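Local coordinates for NTP_transf_2 domain-containing protein (Capnocytophaga granulosa, PDB 6WT9) that synthesises the cyclic dinucleotide second messenger 3',3'-c-di-GMP from two GTP molecules as part of a CBASS antiphage defence system, at residues N39-L42 with K43-L47; N50-P54 with E55-K59; D73-L76 with D77-Y80. All blocks are in the same frame, centred on the assembly; numbering follows the deposited sequence.

The three contacts follow one another along the chain, each made by residues close in sequence. Contact 1 forms the first turns of helix 40-49; contact 2 is the start of the next helix, 54-71, its centre about 19 Å from that of contact 1. Contact 3 lies beyond the far end of helix 54-71, where the chain turns into strand 78-83, and its nearest atoms are about 15 Å from contact 2. Contacts 1 and 3 lie on opposite sides of the chain's centre, their centres about 46 Å apart. Contact 3 belongs to the nucleotidyltransferase domain characteristic of the CD-NTase family.

Contact 1: N39-L42 with K43-L47; sequences NDVL and KYITL
Asn39, the N-cap residue, and the residues Asp40 to Leu42 meet Lys43 to Thr46 through the first i to i+4 backbone bonds of helix 40-49. Lys43 N donates to Asn39 O, Tyr44 N to Asp40 O and Ile45 N to Val41 O, in regular alpha-helical succession. The fourth carbonyl carries two bonds: Leu42 O accepts Thr46 N at 2.9 Å and Thr46 OG1 at 2.7 Å, the two donors arriving from opposite faces of the carbonyl plane. The threonine hydroxyl can fold back in this way because OG1 stands anti to its own carbonyl carbon (chi1 -58°), above the preceding turn. Lys43 runs fully extended back toward the N-terminus of the helix, its CG 3.2 Å from Asn39 O. Its ammonium NZ stops 4.1 Å from Asp40 OD1, near an opposite charge but beyond a salt bridge. On another side of the helix Val41 and Ile45 lie alongside one another and point the same way, Val41 CG2 touching Ile45 CD1 at 3.9 Å; Ile45 CG1 also comes to 3.1 Å from Val41 O. Helix 327-347 packs on Ile45 and Leu42, while helix 6-17 covers Tyr44 and Lys43. Two polar ends reach farther afield: Tyr44 OH bonds to Asp259 OD2 and Asn39 ND2 to Tyr350 OH. Thr46 OG1 likewise has a second partner in Tyr289 OH. The hydroxyl of buried Thr46 is thus satisfied both within its helix and by the neighbouring loop; these two OG1 bonds would hold the chi1 rotation of Thr46, while Leu42 O is gripped by two donors, whereas the Asp40 and Lys43 pair probably contributes only a diffuse electrostatic attraction near the helix start.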
loop_
_atom_site.group_PDB
_atom_site.type_symbol
_atom_site.label_atom_id
_atom_site.label_comp_id
_atom_site.label_asym_id
_atom_site.label_seq_id
_atom_site.Cartn_x
_atom_site.Cartn_y
_atom_site.Cartn_z
ATOM N N ASN A 39 16.534 0.269 23.817
ATOM C CA ASN A 39 15.454 -0.706 23.953
ATOM C C ASN A 39 15.036 -1.142 22.554
ATOM O O ASN A 39 14.371 -0.385 21.841
ATOM C CB ASN A 39 14.277 -0.124 24.727
ATOM C CG ASN A 39 13.385 -1.197 25.310
ATOM O OD1 ASN A 39 12.434 -1.641 24.673
ATOM N ND2 ASN A 39 13.695 -1.628 26.526
ATOM N N ASP A 40 15.410 -2.366 22.178
ATOM C CA ASP A 40 15.284 -2.792 20.788
ATOM C C ASP A 40 13.834 -3.015 20.375
ATOM O O ASP A 40 13.480 -2.762 19.217
ATOM C CB ASP A 40 16.101 -4.062 20.558
ATOM C CG ASP A 40 17.585 -3.849 20.786
ATOM O OD1 ASP A 40 18.085 -2.749 20.474
ATOM O OD2 ASP A 40 18.253 -4.783 21.277
ATOM N N VAL A 41 12.982 -3.490 21.286
ATOM C CA VAL A 41 11.606 -3.779 20.892
ATOM C C VAL A 41 10.840 -2.490 20.622
ATOM O O VAL A 41 9.989 -2.445 19.727
ATOM C CB VAL A 41 10.905 -4.656 21.948
ATOM C CG1 VAL A 41 10.734 -3.908 23.257
ATOM C CG2 VAL A 41 9.560 -5.148 21.428
ATOM N N LEU A 42 11.138 -1.418 21.362
ATOM C CA LEU A 42 10.489 -0.139 21.090
ATOM C C LEU A 42 11.000 0.483 19.798
ATOM O O LEU A 42 10.237 1.156 19.096
ATOM C CB LEU A 42 10.702 0.827 22.258
ATOM C CG LEU A 42 10.210 0.390 23.638
ATOM C CD1 LEU A 42 10.409 1.508 24.647
ATOM C CD2 LEU A 42 8.751 -0.047 23.591
ATOM N N LYS A 43 12.280 0.278 19.475
ATOM C CA LYS A 43 12.824 0.787 18.219
ATOM C C LYS A 43 12.137 0.136 17.027
ATOM O O LYS A 43 11.745 0.816 16.072
ATOM C CB LYS A 43 14.331 0.534 18.151
ATOM C CG LYS A 43 15.167 1.243 19.195
ATOM C CD LYS A 43 16.635 0.893 18.998
ATOM C CE LYS A 43 17.528 1.571 20.016
ATOM N NZ LYS A 43 18.961 1.238 19.777
ATOM N N TYR A 44 11.995 -1.190 17.066
ATOM C CA TYR A 44 11.399 -1.910 15.948
ATOM C C TYR A 44 9.942 -1.516 15.754
ATOM O O TYR A 44 9.502 -1.288 14.621
ATOM C CB TYR A 44 11.532 -3.417 16.175
ATOM C CG TYR A 44 10.902 -4.269 15.098
ATOM C CD1 TYR A 44 11.480 -4.371 13.841
ATOM C CD2 TYR A 44 9.735 -4.980 15.343
ATOM C CE1 TYR A 44 10.910 -5.151 12.855
ATOM C CE2 TYR A 44 9.159 -5.763 14.365
ATOM C CZ TYR A 44 9.750 -5.847 13.122
ATOM O OH TYR A 44 9.177 -6.626 12.144
ATOM N N ILE A 45 9.182 -1.417 16.846
ATOM C CA ILE A 45 7.774 -1.053 16.742
ATOM C C ILE A 45 7.622 0.378 16.241
ATOM O O ILE A 45 6.790 0.660 15.370
ATOM C CB ILE A 45 7.070 -1.256 18.096
ATOM C CG1 ILE A 45 7.124 -2.728 18.511
ATOM C CG2 ILE A 45 5.626 -0.784 18.027
ATOM C CD1 ILE A 45 6.713 -2.965 19.947
ATOM N N THR A 46 8.424 1.304 16.774
ATOM C CA THR A 46 8.298 2.705 16.381
ATOM C C THR A 46 8.663 2.907 14.917
ATOM O O THR A 46 7.995 3.666 14.205
ATOM C CB THR A 46 9.172 3.588 17.272
ATOM O OG1 THR A 46 8.793 3.416 18.643
ATOM C CG2 THR A 46 9.001 5.049 16.892
ATOM N N LEU A 47 9.717 2.238 14.445
ATOM C CA LEU A 47 10.108 2.386 13.048
ATOM C C LEU A 47 9.139 1.675 12.113
ATOM O O LEU A 47 8.885 2.161 11.006
ATOM C CB LEU A 47 11.530 1.867 12.837
ATOM C CG LEU A 47 12.125 2.163 11.460
ATOM C CD1 LEU A 47 11.989 3.643 11.136
ATOM C CD2 LEU A 47 13.581 1.731 11.394
#

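Contact 2: N50-P54 with E55-K59; sequences NGVSP and EYTNK
Ser53 turns its hydroxyl toward Glu55 by setting OG opposite its backbone N (chi1 168°), and Thr57 places OG1 anti to its carbonyl carbon, beside the backbone N (chi1 -54°), facing the loop. From these positions Ser53 OG accepts Glu55 N at 3.2 Å with an N-H...O angle of 158°, and Thr57 OG1 donates to a water 2.8 Å away. That same water donates to Val52 O at 2.6 Å, so it bridges the loop and the first turn. The arrangement is a helix N-cap: Ser53 sits just before helix 54-71, Pro54 is its first residue, and the serine hydroxyl satisfies an amide that has no carbonyl of a preceding turn to bond. Ser53 O is shared by two weak bonds, from Tyr56 N and Thr57 N, before Asn58 N makes a regular bond to Pro54 O at 2.8 Å. Beside the cap, Val52 crosses Tyr56 at about a right angle, its CG1 resting 3.8 Å from Tyr56 CB, while Ser53 O lies at the edge of the tyrosine ring, near its plane. Tyr56 OH hydrogen-bonds to Asn18 OD1 and Glu20 N, with Ile25 of helix 23-32 packed against the tyrosine side chain. Thr57 OG1 also bonds to His91 NE2, a further tie of the first turn to a loop outside it.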
loop_
_atom_site.group_PDB
_atom_site.type_symbol
_atom_site.label_atom_id
_atom_site.label_comp_id
_atom_site.label_asym_id
_atom_site.label_seq_id
_atom_site.Cartn_x
_atom_site.Cartn_y
_atom_site.Cartn_z
ATOM N N ASN A 50 6.483 4.053 11.581
ATOM C CA ASN A 50 6.927 5.330 11.045
ATOM C C ASN A 50 6.720 5.380 9.535
ATOM O O ASN A 50 6.902 4.384 8.831
ATOM C CB ASN A 50 8.399 5.559 11.387
ATOM C CG ASN A 50 8.756 7.032 11.485
ATOM O OD1 ASN A 50 9.346 7.603 10.569
ATOM N ND2 ASN A 50 8.401 7.651 12.604
ATOM N N GLY A 51 6.332 6.548 9.040
ATOM C CA GLY A 51 6.209 6.723 7.608
ATOM C C GLY A 51 7.567 6.805 6.937
ATOM O O GLY A 51 8.533 7.326 7.496
ATOM N N VAL A 52 7.643 6.252 5.724
ATOM C CA VAL A 52 8.840 6.423 4.913
ATOM C C VAL A 52 9.085 7.910 4.720
ATOM O O VAL A 52 8.147 8.692 4.506
ATOM C CB VAL A 52 8.690 5.695 3.565
ATOM C CG1 VAL A 52 9.826 6.060 2.619
ATOM C CG2 VAL A 52 8.642 4.190 3.774
ATOM N N SER A 53 10.346 8.315 4.829
ATOM C CA SER A 53 10.684 9.726 4.708
ATOM C C SER A 53 10.243 10.258 3.346
ATOM O O SER A 53 10.352 9.551 2.337
ATOM C CB SER A 53 12.187 9.935 4.890
ATOM O OG SER A 53 12.572 11.245 4.511
ATOM N N PRO A 54 9.734 11.490 3.278
ATOM C CA PRO A 54 9.347 12.052 1.973
ATOM C C PRO A 54 10.508 12.186 1.006
ATOM O O PRO A 54 10.273 12.353 -0.198
ATOM C CB PRO A 54 8.756 13.421 2.337
ATOM C CG PRO A 54 9.329 13.744 3.681
ATOM C CD PRO A 54 9.482 12.430 4.385
ATOM N N GLU A 55 11.750 12.121 1.492
ATOM C CA GLU A 55 12.905 12.096 0.599
ATOM C C GLU A 55 12.794 10.961 -0.410
ATOM O O GLU A 55 13.060 11.147 -1.603
ATOM C CB GLU A 55 14.189 11.961 1.419
ATOM C CG GLU A 55 15.468 11.990 0.601
ATOM C CD GLU A 55 16.033 13.388 0.446
ATOM O OE1 GLU A 55 15.310 14.361 0.748
ATOM O OE2 GLU A 55 17.205 13.512 0.030
ATOM N N TYR A 56 12.393 9.773 0.051
ATOM C CA TYR A 56 12.187 8.645 -0.850
ATOM C C TYR A 56 10.866 8.757 -1.599
ATOM O O TYR A 56 10.804 8.467 -2.799
ATOM C CB TYR A 56 12.229 7.331 -0.072
ATOM C CG TYR A 56 13.581 6.994 0.504
ATOM C CD1 TYR A 56 14.580 6.460 -0.297
ATOM C CD2 TYR A 56 13.857 7.197 1.849
ATOM C CE1 TYR A 56 15.819 6.148 0.221
ATOM C CE2 TYR A 56 15.094 6.885 2.378
ATOM C CZ TYR A 56 16.071 6.361 1.558
ATOM O OH TYR A 56 17.306 6.047 2.074
ATOM N N THR A 57 9.801 9.167 -0.905
ATOM C CA THR A 57 8.477 9.184 -1.517
ATOM C C THR A 57 8.405 10.184 -2.665
ATOM O O THR A 57 7.773 9.914 -3.693
ATOM C CB THR A 57 7.417 9.498 -0.461
ATOM O OG1 THR A 57 7.543 8.576 0.628
ATOM C CG2 THR A 57 6.016 9.378 -1.052
ATOM N N ASN A 58 9.055 11.342 -2.514
ATOM C CA ASN A 58 9.018 12.344 -3.575
ATOM C C ASN A 58 9.714 11.847 -4.835
ATOM O O ASN A 58 9.285 12.165 -5.950
ATOM C CB ASN A 58 9.652 13.650 -3.096
ATOM C CG ASN A 58 8.847 14.319 -2.004
ATOM O OD1 ASN A 58 7.664 14.031 -1.828
ATOM N ND2 ASN A 58 9.485 15.221 -1.264
ATOM N N LYS A 59 10.788 11.069 -4.682
ATOM C CA LYS A 59 11.475 10.535 -5.852
ATOM C C LYS A 59 10.668 9.425 -6.517
ATOM O O LYS A 59 10.704 9.284 -7.744
ATOM C CB LYS A 59 12.865 10.033 -5.468
ATOM C CG LYS A 59 13.732 11.094 -4.807
ATOM C CD LYS A 59 15.151 10.603 -4.566
ATOM C CE LYS A 59 15.929 10.482 -5.866
ATOM N NZ LYS A 59 17.367 10.168 -5.623
HETATM O O HOH W 1 6.269 9.560 2.936
#

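Contact 3: D73-L76 with D77-Y80; sequences DILL and DVEY
Leu75 meets Val78 and Tyr80 through apolar contacts: Leu75 CB lies 3.9 Å from Val78 CG2, and the leucine crosses the tyrosine obliquely, in a loose contact of Leu75 CD1 with Tyr80 CE1 at 4.5 Å. Tyr80 holds its ring anti to its own carbonyl carbon (chi1 -57°), which brings the hydroxyl end close to Leu75, with Tyr80 OH 3.7 Å from Leu75 CB. Leu75 is buried against Leu156 of helix 147-164 and Val102 of strand 98-104. In fold terms this is the connection from helix 54-71 to strand 78-83, a strand paired antiparallel with 98-104 in the mixed sheet of the nucleotidyltransferase domain. Asp77 turns the chain into it with positive backbone angles (phi 60°, psi 45°), a left-handed conformation. The polar links are carried by water. One water donates to Leu75 O at 2.9 Å and is also bonded to Tyr80 OH at 2.7 Å, lying at the edge of the phenol ring, in its plane; it joins the loop backbone to the tyrosine. Where the chain turns, a second water sits 2.9 Å from Asp77 OD2 and 3.3 Å from Leu76 O. Asp77 OD1 also makes a long, weak ion pair with Lys106 NZ.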
loop_
_atom_site.group_PDB
_atom_site.type_symbol
_atom_site.label_atom_id
_atom_site.label_comp_id
_atom_site.label_asym_id
_atom_site.label_seq_id
_atom_site.Cartn_x
_atom_site.Cartn_y
_atom_site.Cartn_z
ATOM N N ASP A 73 3.675 12.396 -24.898
ATOM C CA ASP A 73 4.235 12.614 -26.221
ATOM C C ASP A 73 3.627 11.704 -27.281
ATOM O O ASP A 73 4.012 11.806 -28.449
ATOM C CB ASP A 73 5.756 12.411 -26.194
ATOM C CG ASP A 73 6.478 13.485 -25.406
ATOM O OD1 ASP A 73 5.819 14.450 -24.966
ATOM O OD2 ASP A 73 7.711 13.365 -25.227
ATOM N N ILE A 74 2.694 10.820 -26.917
ATOM C CA ILE A 74 2.194 9.846 -27.882
ATOM C C ILE A 74 0.724 9.504 -27.652
ATOM O O ILE A 74 0.033 9.068 -28.581
ATOM C CB ILE A 74 3.069 8.576 -27.863
ATOM C CG1 ILE A 74 2.764 7.686 -29.071
ATOM C CG2 ILE A 74 2.884 7.810 -26.560
ATOM C CD1 ILE A 74 3.638 6.455 -29.160
ATOM N N LEU A 75 0.222 9.705 -26.434
ATOM C CA LEU A 75 -1.137 9.302 -26.092
ATOM C C LEU A 75 -2.108 10.472 -26.209
ATOM O O LEU A 75 -1.776 11.610 -25.864
ATOM C CB LEU A 75 -1.201 8.722 -24.677
ATOM C CG LEU A 75 -0.481 7.395 -24.417
ATOM C CD1 LEU A 75 -0.776 6.893 -23.002
ATOM C CD2 LEU A 75 -0.867 6.349 -25.453
ATOM N N LEU A 76 -3.316 10.178 -26.687
ATOM C CA LEU A 76 -4.385 11.157 -26.818
ATOM C C LEU A 76 -5.630 10.677 -26.081
ATOM O O LEU A 76 -5.858 9.473 -25.935
ATOM C CB LEU A 76 -4.736 11.411 -28.290
ATOM C CG LEU A 76 -3.658 12.017 -29.187
ATOM C CD1 LEU A 76 -4.184 12.178 -30.607
ATOM C CD2 LEU A 76 -3.191 13.350 -28.631
ATOM N N ASP A 77 -6.429 11.643 -25.619
ATOM C CA ASP A 77 -7.730 11.382 -24.996
ATOM C C ASP A 77 -7.595 10.513 -23.745
ATOM O O ASP A 77 -8.355 9.565 -23.533
ATOM C CB ASP A 77 -8.699 10.744 -25.998
ATOM C CG ASP A 77 -8.760 11.492 -27.313
ATOM O OD1 ASP A 77 -8.826 12.739 -27.287
ATOM O OD2 ASP A 77 -8.740 10.832 -28.373
ATOM N N VAL A 78 -6.615 10.847 -22.904
ATOM C CA VAL A 78 -6.365 10.109 -21.671
ATOM C C VAL A 78 -6.120 11.088 -20.531
ATOM O O VAL A 78 -5.749 12.245 -20.737
ATOM C CB VAL A 78 -5.164 9.141 -21.791
ATOM C CG1 VAL A 78 -5.434 8.075 -22.840
ATOM C CG2 VAL A 78 -3.890 9.911 -22.113
ATOM N N GLU A 79 -6.339 10.603 -19.312
ATOM C CA GLU A 79 -5.985 11.333 -18.106
ATOM C C GLU A 79 -5.159 10.422 -17.210
ATOM O O GLU A 79 -5.349 9.203 -17.191
ATOM C CB GLU A 79 -7.224 11.846 -17.361
ATOM C CG GLU A 79 -8.069 10.775 -16.705
ATOM C CD GLU A 79 -9.275 11.356 -15.996
ATOM O OE1 GLU A 79 -10.223 11.785 -16.687
ATOM O OE2 GLU A 79 -9.264 11.405 -14.749
ATOM N N TYR A 80 -4.229 11.023 -16.477
ATOM C CA TYR A 80 -3.240 10.289 -15.702
ATOM C C TYR A 80 -3.534 10.429 -14.216
ATOM O O TYR A 80 -3.659 11.547 -13.708
ATOM C CB TYR A 80 -1.829 10.790 -16.013
ATOM C CG TYR A 80 -1.465 10.696 -17.476
ATOM C CD1 TYR A 80 -0.910 9.537 -17.997
ATOM C CD2 TYR A 80 -1.679 11.768 -18.336
ATOM C CE1 TYR A 80 -0.577 9.444 -19.335
ATOM C CE2 TYR A 80 -1.350 11.683 -19.676
ATOM C CZ TYR A 80 -0.798 10.518 -20.170
ATOM O OH TYR A 80 -0.466 10.424 -21.500
HETATM O O HOH W 2 -1.294 12.396 -23.165
HETATM O O HOH W 3 -7.228 8.407 -28.730
#